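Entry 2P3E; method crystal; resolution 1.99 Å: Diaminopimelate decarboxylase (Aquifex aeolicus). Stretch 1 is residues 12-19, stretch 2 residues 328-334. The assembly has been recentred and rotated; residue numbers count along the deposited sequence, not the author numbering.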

# COMPACT_ATOMS: atom_id res chain seq x y z
N GLU B 12 3.38 -19.73 -22.49
CA GLU B 12 2.68 -20.38 -23.59
C GLU B 12 1.52 -21.20 -23.09
O GLU B 12 1.54 -21.73 -21.97
CB GLU B 12 3.63 -21.28 -24.39
CG GLU B 12 4.26 -22.38 -23.59
CD GLU B 12 5.02 -23.39 -24.46
OE1 GLU B 12 5.53 -23.00 -25.54
OE2 GLU B 12 5.10 -24.56 -24.05
N TYR B 13 0.50 -21.33 -23.94
CA TYR B 13 -0.53 -22.32 -23.74
C TYR B 13 -0.11 -23.67 -24.33
O TYR B 13 0.45 -23.72 -25.43
CB TYR B 13 -1.83 -21.87 -24.37
CG TYR B 13 -2.57 -20.80 -23.59
CD1 TYR B 13 -3.22 -21.10 -22.39
CD2 TYR B 13 -2.66 -19.50 -24.08
CE1 TYR B 13 -3.92 -20.12 -21.68
CE2 TYR B 13 -3.36 -18.51 -23.38
CZ TYR B 13 -3.98 -18.83 -22.18
OH TYR B 13 -4.67 -17.85 -21.51
N ARG B 14 -0.35 -24.74 -23.57
CA ARG B 14 -0.13 -26.12 -24.02
C ARG B 14 -1.43 -26.88 -23.81
O ARG B 14 -1.80 -27.18 -22.66
CB ARG B 14 0.96 -26.81 -23.20
CG ARG B 14 2.35 -26.23 -23.28
CD ARG B 14 3.34 -27.14 -22.52
NE ARG B 14 4.69 -26.60 -22.49
CZ ARG B 14 5.72 -27.18 -21.89
NH1 ARG B 14 5.59 -28.36 -21.28
NH2 ARG B 14 6.90 -26.58 -21.92
N ASP B 15 -2.14 -27.17 -24.91
CA ASP B 15 -3.43 -27.88 -24.87
C ASP B 15 -4.45 -27.17 -23.95
O ASP B 15 -5.11 -27.80 -23.12
CB ASP B 15 -3.22 -29.35 -24.45
CG ASP B 15 -4.51 -30.16 -24.47
OD1 ASP B 15 -5.33 -29.98 -25.40
OD2 ASP B 15 -4.69 -30.99 -23.56
N GLY B 16 -4.54 -25.85 -24.08
CA GLY B 16 -5.50 -25.03 -23.33
C GLY B 16 -5.05 -24.63 -21.93
O GLY B 16 -5.79 -23.96 -21.22
N GLU B 17 -3.84 -25.03 -21.54
CA GLU B 17 -3.30 -24.75 -20.19
C GLU B 17 -2.09 -23.82 -20.24
O GLU B 17 -1.16 -24.04 -21.01
CB GLU B 17 -2.92 -26.05 -19.47
CG GLU B 17 -4.11 -26.92 -19.04
CD GLU B 17 -4.83 -26.42 -17.79
OE1 GLU B 17 -4.38 -25.41 -17.16
OE2 GLU B 17 -5.86 -27.04 -17.43
N LEU B 18 -2.11 -22.80 -19.39
CA LEU B 18 -1.02 -21.81 -19.35
C LEU B 18 0.20 -22.37 -18.62
O LEU B 18 0.08 -22.92 -17.52
CB LEU B 18 -1.50 -20.48 -18.73
CG LEU B 18 -0.55 -19.27 -18.88
CD1 LEU B 18 -0.40 -18.82 -20.32
CD2 LEU B 18 -1.02 -18.10 -18.01
N PHE B 19 1.36 -22.22 -19.24
CA PHE B 19 2.64 -22.64 -18.69
C PHE B 19 3.62 -21.45 -18.66
O PHE B 19 3.55 -20.57 -19.51
CB PHE B 19 3.27 -23.76 -19.54
CG PHE B 19 2.68 -25.14 -19.31
CD1 PHE B 19 3.37 -26.08 -18.56
CD2 PHE B 19 1.46 -25.50 -19.85
CE1 PHE B 19 2.83 -27.36 -18.34
CE2 PHE B 19 0.90 -26.78 -19.64
CZ PHE B 19 1.59 -27.70 -18.88
N ILE B 328 -4.92 -9.43 -18.41
CA ILE B 328 -5.43 -10.55 -17.60
C ILE B 328 -5.99 -11.65 -18.52
O ILE B 328 -6.84 -11.37 -19.37
CB ILE B 328 -6.52 -10.09 -16.58
CG1 ILE B 328 -5.96 -8.97 -15.67
CG2 ILE B 328 -7.02 -11.29 -15.76
CD1 ILE B 328 -6.93 -8.45 -14.62
N ILE B 329 -5.49 -12.87 -18.33
CA ILE B 329 -5.83 -14.00 -19.18
C ILE B 329 -6.21 -15.20 -18.32
O ILE B 329 -5.74 -15.33 -17.17
CB ILE B 329 -4.65 -14.39 -20.12
CG1 ILE B 329 -3.41 -14.81 -19.30
CG2 ILE B 329 -4.35 -13.22 -21.07
CD1 ILE B 329 -2.19 -15.27 -20.13
N PRO B 330 -7.06 -16.10 -18.87
CA PRO B 330 -7.36 -17.33 -18.13
C PRO B 330 -6.19 -18.32 -18.14
O PRO B 330 -5.42 -18.39 -19.12
CB PRO B 330 -8.60 -17.87 -18.86
CG PRO B 330 -8.41 -17.41 -20.30
CD PRO B 330 -7.75 -16.05 -20.18
N VAL B 331 -6.00 -19.02 -17.03
CA VAL B 331 -5.00 -20.07 -16.95
C VAL B 331 -5.45 -21.27 -17.83
O VAL B 331 -4.61 -21.98 -18.39
CB VAL B 331 -4.74 -20.48 -15.46
CG1 VAL B 331 -3.97 -21.81 -15.33
CG2 VAL B 331 -4.03 -19.33 -14.71
N GLU B 332 -6.77 -21.46 -17.94
CA GLU B 332 -7.36 -22.47 -18.84
C GLU B 332 -8.21 -21.78 -19.92
O GLU B 332 -9.19 -21.11 -19.60
CB GLU B 332 -8.24 -23.47 -18.07
CG GLU B 332 -7.52 -24.48 -17.18
CD GLU B 332 -8.39 -25.68 -16.77
OE1 GLU B 332 -9.57 -25.77 -17.16
OE2 GLU B 332 -7.90 -26.56 -16.03
N THR B 333 -7.81 -21.91 -21.19
CA THR B 333 -8.67 -21.51 -22.32
C THR B 333 -9.65 -22.64 -22.62
O THR B 333 -9.24 -23.80 -22.73
CB THR B 333 -7.90 -21.33 -23.65
OG1 THR B 333 -6.53 -20.97 -23.44
CG2 THR B 333 -8.60 -20.30 -24.57
N LYS B 334 -10.92 -22.30 -22.79
CA LYS B 334 -11.97 -23.32 -23.00
C LYS B 334 -12.92 -23.06 -24.17
O LYS B 334 -14.05 -23.57 -24.16
CB LYS B 334 -12.78 -23.51 -21.72
CG LYS B 334 -12.14 -24.41 -20.69
CD LYS B 334 -12.94 -24.42 -19.40
CE LYS B 334 -12.33 -25.38 -18.40
NZ LYS B 334 -13.07 -25.35 -17.11

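A β-hairpin, residues 12-19, meets the segment 328-334 through Tyr13 of its first strand and through Gly16, Glu17 and Leu18, burying 436 Å² summed over both sides. The hairpin closes through a type I' turn from Arg14 to Glu17, held by Arg14 N to Glu17 O (2.8 Å) and Glu17 N to Arg14 O (3.2 Å). At the last residue of the turn, a single β bridge pairs Glu17 with Glu332, their CA atoms 4.8 Å apart. Two backbone hydrogen bonds flank it: Thr333 N to Gly16 O (2.9 Å) and Leu18 N to Val331 O (2.8 Å). Both carbonyls also receive CA-H...O contacts, Glu332 CA to Gly16 O at 3.2 Å and Glu17 CA to Val331 O at 3.6 Å, so the backbones sit close. Gly16 lets them do so: an ideal CB there would lie only 3.2 Å from Thr333 O, and its phi of 84° itself favours glycine.

Tyr13 points toward the other stretch. Thr333 OG1 lies over one face of its ring, 3.3 Å from Tyr13 CE1, and the carbonyls of Val331 and Pro330 lie at the edge, near its plane. The tip is anchored where Tyr13 OH donates a hydrogen bond to Pro330 O (2.6 Å); Tyr13 OH also rests 3.7 Å from Ile329 CB. Leu18, buried, also points toward the other stretch, and its CB lies 4.4 Å from Val331 CG1. Leu18 and Tyr13 meet in a groove, and the bump over it is Ile329 CD1, which rests against both, 3.7 Å from Leu18 CD2 and 4.5 Å from Tyr13 CZ.

Glu17 starts away from the partner, but its end bends back, leaving Glu17 OE2 2.5 Å from Glu332 OE2. For two like-charged groups this is strikingly close; whether a proton is shared remains open.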